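Long-range contacts in structural PPIase-like protein L605 (Mimivirus, PDB 2OSE), which belongs to the cyclophilin family, forms a homotrimer and is a probable peptidyl-prolyl cis-trans isomerase with presumed affinity for cyclosporin A: residues A[16-20]-A[200-206]; A[50-56]-A[73-77]; A[83-87]-A[184-189]. Residue numbers count along the deposited sequence, not the author numbering.

Contact 1. Residues A[16-20]-A[200-206]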
loop_
_atom_site.group_PDB
_atom_site.type_symbol
_atom_site.label_atom_id
_atom_site.label_comp_id
_atom_site.label_asym_id
_atom_site.label_seq_id
_atom_site.Cartn_x
_atom_site.Cartn_y
_atom_site.Cartn_z
ATOM N N ARG A 16 32.633 -2.386 11.419
ATOM C CA ARG A 16 31.528 -2.915 12.208
ATOM C C ARG A 16 30.674 -1.769 12.622
ATOM O O ARG A 16 31.199 -0.723 12.988
ATOM C CB ARG A 16 32.037 -3.663 13.434
ATOM C CG ARG A 16 32.702 -4.987 13.087
ATOM C CD ARG A 16 33.258 -5.668 14.324
ATOM N NE ARG A 16 34.135 -6.739 13.908
ATOM C CZ ARG A 16 33.836 -8.021 13.924
ATOM N NH1 ARG A 16 32.710 -8.431 14.449
ATOM N NH2 ARG A 16 34.715 -8.909 13.446
ATOM N N VAL A 17 29.360 -1.954 12.574
ATOM C CA VAL A 17 28.415 -0.878 12.895
ATOM C C VAL A 17 27.284 -1.435 13.733
ATOM O O VAL A 17 27.091 -2.654 13.787
ATOM C CB VAL A 17 27.818 -0.225 11.636
ATOM C CG1 VAL A 17 28.916 0.406 10.738
ATOM C CG2 VAL A 17 26.966 -1.258 10.863
ATOM N N TYR A 18 26.533 -0.539 14.370
ATOM C CA TYR A 18 25.348 -0.911 15.145
ATOM C C TYR A 18 24.122 -0.084 14.748
ATOM O O TYR A 18 24.244 1.049 14.252
ATOM C CB TYR A 18 25.619 -0.761 16.656
ATOM C CG TYR A 18 26.119 0.632 17.037
ATOM C CD1 TYR A 18 25.221 1.637 17.383
ATOM C CD2 TYR A 18 27.495 0.948 17.011
ATOM C CE1 TYR A 18 25.675 2.947 17.715
ATOM C CE2 TYR A 18 27.946 2.254 17.321
ATOM C CZ TYR A 18 27.023 3.237 17.669
ATOM O OH TYR A 18 27.463 4.525 17.980
ATOM N N MET A 19 22.954 -0.660 14.999
ATOM C CA MET A 19 21.660 -0.017 14.801
ATOM C C MET A 19 20.695 -0.509 15.880
ATOM O O MET A 19 20.348 -1.713 15.907
ATOM C CB MET A 19 21.036 -0.459 13.472
ATOM C CG MET A 19 21.432 0.275 12.285
ATOM S SD MET A 19 20.788 -0.582 10.790
ATOM C CE MET A 19 21.639 0.510 9.663
ATOM N N ASP A 20 20.203 0.417 16.697
ATOM C CA ASP A 20 18.996 0.149 17.527
ATOM C C ASP A 20 17.769 -0.009 16.638
ATOM O O ASP A 20 17.638 0.705 15.630
ATOM C CB ASP A 20 18.722 1.305 18.490
ATOM C CG ASP A 20 19.552 1.246 19.707
ATOM O OD1 ASP A 20 20.016 0.142 20.101
ATOM O OD2 ASP A 20 19.766 2.321 20.294
ATOM N N ILE A 200 14.779 2.549 12.607
ATOM C CA ILE A 200 16.145 2.586 13.113
ATOM C C ILE A 200 16.247 3.707 14.148
ATOM O O ILE A 200 15.789 4.845 13.880
ATOM C CB ILE A 200 17.166 2.803 11.939
ATOM C CG1 ILE A 200 17.021 1.666 10.903
ATOM C CG2 ILE A 200 18.591 2.942 12.451
ATOM C CD1 ILE A 200 17.765 1.940 9.500
ATOM N N GLY A 201 16.802 3.387 15.320
ATOM C CA GLY A 201 17.136 4.382 16.337
ATOM C C GLY A 201 18.573 4.814 16.218
ATOM O O GLY A 201 19.077 4.978 15.108
ATOM N N LYS A 202 19.252 5.025 17.349
ATOM C CA LYS A 202 20.658 5.397 17.289
ATOM C C LYS A 202 21.454 4.394 16.444
ATOM O O LYS A 202 21.174 3.200 16.462
ATOM C CB LYS A 202 21.285 5.481 18.698
ATOM C CG LYS A 202 20.968 6.745 19.503
ATOM C CD LYS A 202 22.058 6.963 20.606
ATOM C CE LYS A 202 21.883 8.298 21.317
ATOM N NZ LYS A 202 22.487 9.456 20.535
ATOM N N CYS A 203 22.439 4.896 15.707
ATOM C CA CYS A 203 23.287 4.050 14.897
ATOM C C CYS A 203 24.667 4.697 14.854
ATOM O O CYS A 203 24.838 5.879 15.211
ATOM C CB CYS A 203 22.682 3.807 13.500
ATOM S SG CYS A 203 22.334 5.287 12.548
ATOM N N GLY A 204 25.640 3.939 14.403
ATOM C CA GLY A 204 27.019 4.380 14.460
ATOM C C GLY A 204 27.938 3.274 14.033
ATOM O O GLY A 204 27.503 2.153 13.796
ATOM N N ALA A 205 29.213 3.619 13.903
ATOM C CA ALA A 205 30.261 2.657 13.623
ATOM C C ALA A 205 31.088 2.549 14.877
ATOM O O ALA A 205 31.312 3.561 15.569
ATOM C CB ALA A 205 31.125 3.131 12.465
ATOM N N TYR A 206 31.494 1.326 15.204
ATOM C CA TYR A 206 32.536 1.100 16.194
ATOM C C TYR A 206 33.874 1.563 15.619
ATOM O O TYR A 206 34.075 1.510 14.400
ATOM C CB TYR A 206 32.644 -0.387 16.538
ATOM C CG TYR A 206 31.411 -0.964 17.134
ATOM C CD1 TYR A 206 31.092 -0.755 18.475
ATOM C CD2 TYR A 206 30.532 -1.717 16.354
ATOM C CE1 TYR A 206 29.927 -1.303 19.024
ATOM C CE2 TYR A 206 29.386 -2.254 16.899
ATOM C CZ TYR A 206 29.086 -2.039 18.218
ATOM O OH TYR A 206 27.951 -2.599 18.739
HETATM O O HOH W 1 34.042 0.048 12.308
HETATM O O HOH W 2 30.096 5.168 17.942
HETATM O O HOH W 3 18.051 4.359 19.911
#
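Y18 lays its ring over the backbone of G204: the CA of G204 sits 3.8 Å from the ring centroid and 27° off the ring normal, a CH-pi contact. A glycine suits this position, since an ideal CB on G204 would come within 2.1 Å of Y18 OH. The same tyrosine turns an edge to the face of Y206, with centroids 5.0 Å apart and planes at 60°, and Y18 OH shares a water with A205 O. Beneath these side chains strands 16-20 and 203-205 run antiparallel, at 171° and 4.7 Å between axes. Y18 and G204 form the hydrogen-bonded pair (Y18 N to G204 O 2.9 Å, G204 N to Y18 O 3.2 Å), flanked by the non-hydrogen-bonded pairs V17-A205 and M19-C203. The pairing joins the first strand of the cyclophilin beta-barrel to its last, 198-205, while V17 also bonds through its backbone to I33 of strand 26-35. V17 and M19 face inward, onto F47 and T51 of helix 41-52; M19 CG lies 3.9 Å from C203 CB and, past the corner, from I200 CG2. The chain turns a corner at K202, where D20 brackets the bend: D20 N donates to K202 O (3.0 Å) and D20 O accepts from G201 N (2.8 Å). The D20 carboxylate forms a salt bridge with R30 and, through OD2, reaches K202 N by way of one water.

Contact 2. Residues A[50-56]-A[73-77]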
loop_
_atom_site.group_PDB
_atom_site.type_symbol
_atom_site.label_atom_id
_atom_site.label_comp_id
_atom_site.label_asym_id
_atom_site.label_seq_id
_atom_site.Cartn_x
_atom_site.Cartn_y
_atom_site.Cartn_z
ATOM N N LEU A 50 26.584 6.514 6.252
ATOM C CA LEU A 50 25.203 6.857 6.626
ATOM C C LEU A 50 24.911 6.421 8.050
ATOM O O LEU A 50 24.065 6.976 8.734
ATOM C CB LEU A 50 24.225 6.191 5.676
ATOM C CG LEU A 50 24.113 6.899 4.312
ATOM C CD1 LEU A 50 23.117 6.141 3.470
ATOM C CD2 LEU A 50 23.646 8.330 4.515
ATOM N N THR A 51 25.614 5.388 8.473
ATOM C CA THR A 51 25.521 4.916 9.821
ATOM C C THR A 51 26.163 5.935 10.762
ATOM O O THR A 51 25.617 6.252 11.813
ATOM C CB THR A 51 26.198 3.557 9.843
ATOM O OG1 THR A 51 25.200 2.552 9.649
ATOM C CG2 THR A 51 26.959 3.360 11.065
ATOM N N ASN A 52 27.294 6.501 10.350
ATOM C CA ASN A 52 27.902 7.609 11.094
ATOM C C ASN A 52 27.115 8.915 11.151
ATOM O O ASN A 52 27.213 9.641 12.149
ATOM C CB ASN A 52 29.338 7.867 10.653
ATOM C CG ASN A 52 30.318 7.481 11.733
ATOM O OD1 ASN A 52 30.373 6.320 12.142
ATOM N ND2 ASN A 52 31.042 8.463 12.261
ATOM N N GLY A 53 26.340 9.200 10.103
ATOM C CA GLY A 53 25.389 10.317 10.116
ATOM C C GLY A 53 25.934 11.743 10.127
ATOM O O GLY A 53 25.201 12.671 10.495
ATOM N N LYS A 54 27.196 11.920 9.714
ATOM C CA LYS A 54 27.909 13.225 9.788
ATOM C C LYS A 54 27.896 13.981 8.456
ATOM O O LYS A 54 28.095 15.203 8.400
ATOM C CB LYS A 54 29.370 13.041 10.259
ATOM C CG LYS A 54 29.555 12.102 11.470
ATOM C CD LYS A 54 29.409 12.801 12.812
ATOM C CE LYS A 54 30.762 12.905 13.496
ATOM N NZ LYS A 54 30.662 12.766 14.990
ATOM N N THR A 55 27.679 13.226 7.387
ATOM C CA THR A 55 27.484 13.750 6.048
ATOM C C THR A 55 26.222 14.643 6.007
ATOM O O THR A 55 25.270 14.405 6.751
ATOM C CB THR A 55 27.491 12.557 5.065
ATOM O OG1 THR A 55 28.831 12.338 4.610
ATOM C CG2 THR A 55 26.593 12.752 3.902
ATOM N N TYR A 56 26.235 15.676 5.156
ATOM C CA TYR A 56 25.282 16.798 5.262
ATOM C C TYR A 56 24.588 17.163 3.934
ATOM O O TYR A 56 25.151 16.976 2.850
ATOM C CB TYR A 56 25.999 18.032 5.876
ATOM C CG TYR A 56 26.701 18.932 4.863
ATOM C CD1 TYR A 56 26.434 20.308 4.805
ATOM C CD2 TYR A 56 27.610 18.401 3.930
ATOM C CE1 TYR A 56 27.070 21.127 3.847
ATOM C CE2 TYR A 56 28.243 19.204 2.975
ATOM C CZ TYR A 56 27.968 20.558 2.937
ATOM O OH TYR A 56 28.602 21.324 1.986
ATOM N N ASN A 73 21.470 16.699 7.412
ATOM C CA ASN A 73 22.346 15.570 7.782
ATOM C C ASN A 73 21.821 14.195 7.312
ATOM O O ASN A 73 20.645 13.866 7.474
ATOM C CB ASN A 73 22.645 15.579 9.301
ATOM C CG ASN A 73 23.684 16.670 9.714
ATOM O OD1 ASN A 73 24.376 16.531 10.729
ATOM N ND2 ASN A 73 23.786 17.747 8.920
ATOM N N ARG A 74 22.692 13.417 6.685
ATOM C CA ARG A 74 22.317 12.124 6.104
ATOM C C ARG A 74 22.594 10.993 7.114
ATOM O O ARG A 74 23.756 10.678 7.372
ATOM C CB ARG A 74 23.128 11.850 4.836
ATOM C CG ARG A 74 22.892 12.771 3.635
ATOM C CD ARG A 74 23.531 12.160 2.389
ATOM N NE ARG A 74 23.556 13.065 1.232
ATOM C CZ ARG A 74 24.603 13.811 0.871
ATOM N NH1 ARG A 74 25.732 13.775 1.576
ATOM N NH2 ARG A 74 24.524 14.615 -0.197
ATOM N N THR A 75 21.530 10.423 7.691
ATOM C CA THR A 75 21.636 9.300 8.637
ATOM C C THR A 75 20.550 8.240 8.416
ATOM O O THR A 75 19.488 8.524 7.864
ATOM C CB THR A 75 21.642 9.787 10.115
ATOM O OG1 THR A 75 21.708 8.666 10.992
ATOM C CG2 THR A 75 20.387 10.581 10.449
ATOM N N TYR A 76 20.832 7.009 8.842
ATOM C CA TYR A 76 19.841 5.956 8.848
ATOM C C TYR A 76 18.929 6.127 10.053
ATOM O O TYR A 76 17.870 5.562 10.085
ATOM C CB TYR A 76 20.531 4.581 8.906
ATOM C CG TYR A 76 20.972 4.037 7.577
ATOM C CD1 TYR A 76 20.079 3.993 6.486
ATOM C CD2 TYR A 76 22.260 3.532 7.397
ATOM C CE1 TYR A 76 20.475 3.471 5.261
ATOM C CE2 TYR A 76 22.667 3.019 6.181
ATOM C CZ TYR A 76 21.759 2.983 5.107
ATOM O OH TYR A 76 22.127 2.444 3.886
ATOM N N GLU A 77 19.356 6.909 11.046
ATOM C CA GLU A 77 18.596 7.134 12.269
ATOM C C GLU A 77 17.239 7.743 11.903
ATOM O O GLU A 77 17.174 8.762 11.230
ATOM C CB GLU A 77 19.360 8.001 13.276
ATOM C CG GLU A 77 18.507 8.305 14.553
ATOM C CD GLU A 77 19.263 8.982 15.701
ATOM O OE1 GLU A 77 20.431 9.393 15.547
ATOM O OE2 GLU A 77 18.668 9.074 16.796
#
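All hydrogen bonds here run backbone to backbone, although 73-77 is no strand and 50-56 is a last helical turn plus the loop after it. There are two: Y76 N to L50 O, 3.2 Å, and R74 N to T55 O, 2.8 Å with an N-H...O angle of 169°. Three CA-H...O contacts supplement these, from T75 CA to L50 O (3.4 Å), G53 CA to R74 O (3.2 Å) and N73 CA to T55 O (3.3 Å). L50, Y76 and R74 side chains supply much of the buried surface. G53 lies at the point where helix 41-52 gives out. Its phi of 69° favours glycine, and an ideal CB would stand a tight 3.1 Å from T75 CB, so its CA can approach the facing chain closely. At the helical end, L50 CB packs over the face of the Y76 ring, 4.0 Å from the centroid and 28° off the normal, while T51 OG1 lies at the ring edge. The ring also meets F47 and F147, and its hydroxyl bonds to S145 O. The R74 guanidinium lies near Y56, but its polar partners are outside the segments: a salt bridge with D109 and hydrogen bonds with N2 and Y96. Just past it, T75 OG1 accepts from E77 N at 2.9 Å, closing an ST turn that bends the chain before strand 83-85. The arrangement is a helix C-terminus, ended by a positive-phi glycine, docked onto the returning connection; in the cyclophilin fold this helix, 41-52, covers one open end of the barrel.

Contact 3. Residues A[83-87]-A[184-189]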
loop_
_atom_site.group_PDB
_atom_site.type_symbol
_atom_site.label_atom_id
_atom_site.label_comp_id
_atom_site.label_asym_id
_atom_site.label_seq_id
_atom_site.Cartn_x
_atom_site.Cartn_y
_atom_site.Cartn_z
ATOM N N ASN A 83 9.549 -2.240 3.769
ATOM C CA ASN A 83 9.111 -3.457 3.119
ATOM C C ASN A 83 9.578 -4.532 4.073
ATOM O O ASN A 83 10.785 -4.555 4.441
ATOM C CB ASN A 83 9.812 -3.674 1.756
ATOM C CG ASN A 83 9.146 -2.936 0.593
ATOM O OD1 ASN A 83 8.581 -3.569 -0.296
ATOM N ND2 ASN A 83 9.226 -1.605 0.584
ATOM N N VAL A 84 8.640 -5.375 4.510
ATOM C CA VAL A 84 8.902 -6.422 5.497
ATOM C C VAL A 84 8.133 -7.646 5.064
ATOM O O VAL A 84 6.985 -7.535 4.565
ATOM C CB VAL A 84 8.567 -6.023 6.964
ATOM C CG1 VAL A 84 9.359 -4.775 7.403
ATOM C CG2 VAL A 84 7.038 -5.836 7.188
ATOM N N LEU A 85 8.773 -8.806 5.191
ATOM C CA LEU A 85 8.183 -10.047 4.726
ATOM C C LEU A 85 8.549 -11.168 5.682
ATOM O O LEU A 85 9.731 -11.561 5.760
ATOM C CB LEU A 85 8.632 -10.361 3.282
ATOM C CG LEU A 85 7.980 -11.604 2.661
ATOM C CD1 LEU A 85 6.451 -11.415 2.590
ATOM C CD2 LEU A 85 8.593 -12.012 1.290
ATOM N N HIS A 86 7.537 -11.660 6.411
ATOM C CA HIS A 86 7.674 -12.775 7.378
ATOM C C HIS A 86 8.483 -13.919 6.797
ATOM O O HIS A 86 8.265 -14.339 5.638
ATOM C CB HIS A 86 6.273 -13.236 7.874
ATOM C CG HIS A 86 6.295 -14.377 8.850
ATOM N ND1 HIS A 86 6.624 -14.220 10.184
ATOM C CD2 HIS A 86 5.943 -15.677 8.706
ATOM C CE1 HIS A 86 6.543 -15.391 10.801
ATOM N NE2 HIS A 86 6.119 -16.287 9.928
ATOM N N ASN A 87 9.430 -14.427 7.594
ATOM C CA ASN A 87 10.298 -15.570 7.216
ATOM C C ASN A 87 11.220 -15.266 6.039
ATOM O O ASN A 87 11.817 -16.185 5.467
ATOM C CB ASN A 87 9.501 -16.850 6.888
ATOM C CG ASN A 87 8.953 -17.544 8.102
ATOM O OD1 ASN A 87 8.086 -18.424 7.983
ATOM N ND2 ASN A 87 9.437 -17.179 9.269
ATOM N N ASN A 184 10.433 -10.812 13.240
ATOM C CA ASN A 184 9.779 -11.870 12.484
ATOM C C ASN A 184 8.523 -12.431 13.146
ATOM O O ASN A 184 7.504 -12.697 12.452
ATOM C CB ASN A 184 10.752 -13.015 12.181
ATOM C CG ASN A 184 10.284 -13.843 11.058
ATOM O OD1 ASN A 184 9.969 -13.322 9.996
ATOM N ND2 ASN A 184 10.203 -15.170 11.272
ATOM N N SER A 185 8.599 -12.661 14.457
ATOM C CA SER A 185 7.389 -13.075 15.186
ATOM C C SER A 185 6.275 -12.038 15.058
ATOM O O SER A 185 5.141 -12.395 14.837
ATOM C CB SER A 185 7.682 -13.321 16.651
ATOM O OG SER A 185 8.411 -14.538 16.740
ATOM N N MET A 186 6.600 -10.761 15.222
ATOM C CA MET A 186 5.580 -9.720 15.191
ATOM C C MET A 186 4.970 -9.473 13.821
ATOM O O MET A 186 3.923 -8.820 13.733
ATOM C CB MET A 186 6.120 -8.429 15.752
ATOM C CG MET A 186 6.416 -8.545 17.213
ATOM S SD MET A 186 6.882 -6.967 17.846
ATOM C CE MET A 186 8.632 -7.049 17.595
ATOM N N ILE A 187 5.606 -9.979 12.765
ATOM C CA ILE A 187 5.082 -9.833 11.424
ATOM C C ILE A 187 4.450 -11.111 10.857
ATOM O O ILE A 187 4.174 -11.173 9.670
ATOM C CB ILE A 187 6.083 -9.162 10.409
ATOM C CG1 ILE A 187 7.292 -10.062 10.102
ATOM C CG2 ILE A 187 6.489 -7.738 10.915
ATOM C CD1 ILE A 187 8.299 -9.423 9.080
ATOM N N LYS A 188 4.181 -12.091 11.723
ATOM C CA LYS A 188 3.454 -13.284 11.302
ATOM C C LYS A 188 2.121 -12.837 10.673
ATOM O O LYS A 188 1.406 -12.036 11.275
ATOM C CB LYS A 188 3.222 -14.209 12.496
ATOM C CG LYS A 188 2.489 -15.521 12.129
ATOM C CD LYS A 188 2.096 -16.272 13.376
ATOM C CE LYS A 188 0.883 -17.192 13.143
ATOM N NZ LYS A 188 1.173 -18.296 12.158
ATOM N N PRO A 189 1.859 -13.254 9.416
ATOM C CA PRO A 189 0.679 -12.703 8.730
ATOM C C PRO A 189 -0.667 -13.321 9.128
ATOM O O PRO A 189 -0.781 -14.528 9.426
ATOM C CB PRO A 189 0.974 -12.953 7.255
ATOM C CG PRO A 189 1.806 -14.215 7.258
ATOM C CD PRO A 189 2.666 -14.119 8.523
#
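N184, in the last turn of helix 177-186, accepts two hydrogen bonds from the chain just after strand 83-85. Its side-chain OD1 takes the backbone N of N87 at 2.7 Å, nearly linear at 173°, and its carbonyl O takes ND1 of H86 at 2.9 Å with a more bent angle of 138°. The ND1 donation means that H86 carries a proton on that nitrogen. The same N184 O also receives a weak bond from I187 N (3.3 Å), so this carbonyl serves both the helix end and the histidine, while K188 N is satisfied by S185 O, also at 3.3 Å. Beyond the segments, the carbonyl of H86 accepts from the side chain of N88. K188 CA lies over one face of the imidazole, 3.8 Å from its centroid and 23° off the normal, and P189 CD comes within 3.6 Å of H86 CD2. I187 points its CB toward strand 83-85, bringing CD1 to 4.0 Å from V84 CB. The residue just after helix 177-186 thus packs on strand 83-85 through V84, on F198 of strand 198-205 and on L151 and Y195 of loops, while T135 and D136 of a second subunit touch K188, S185 and M186.

Contacts 1 and 2 are neighbours, their centres 11 Å apart, and they touch directly: G204 O lies 3.0 Å from T51 CG2, and I200 CB 3.4 Å from Y76 O. Strand 198-205 thus packs against both the end of helix 41-52 and the connection that follows it. Contact 3 lies farther off, 22 Å from contact 1 and 27 Å from contact 2 between centres. Along the chain contact 1 spans the other two, while contacts 2 and 3 follow in series. The pairing of the first strand with the last in contact 1 completes the barrel late in the sequence; contact 3, on helix 177-186 just before that last strand, lies near the trimer interface.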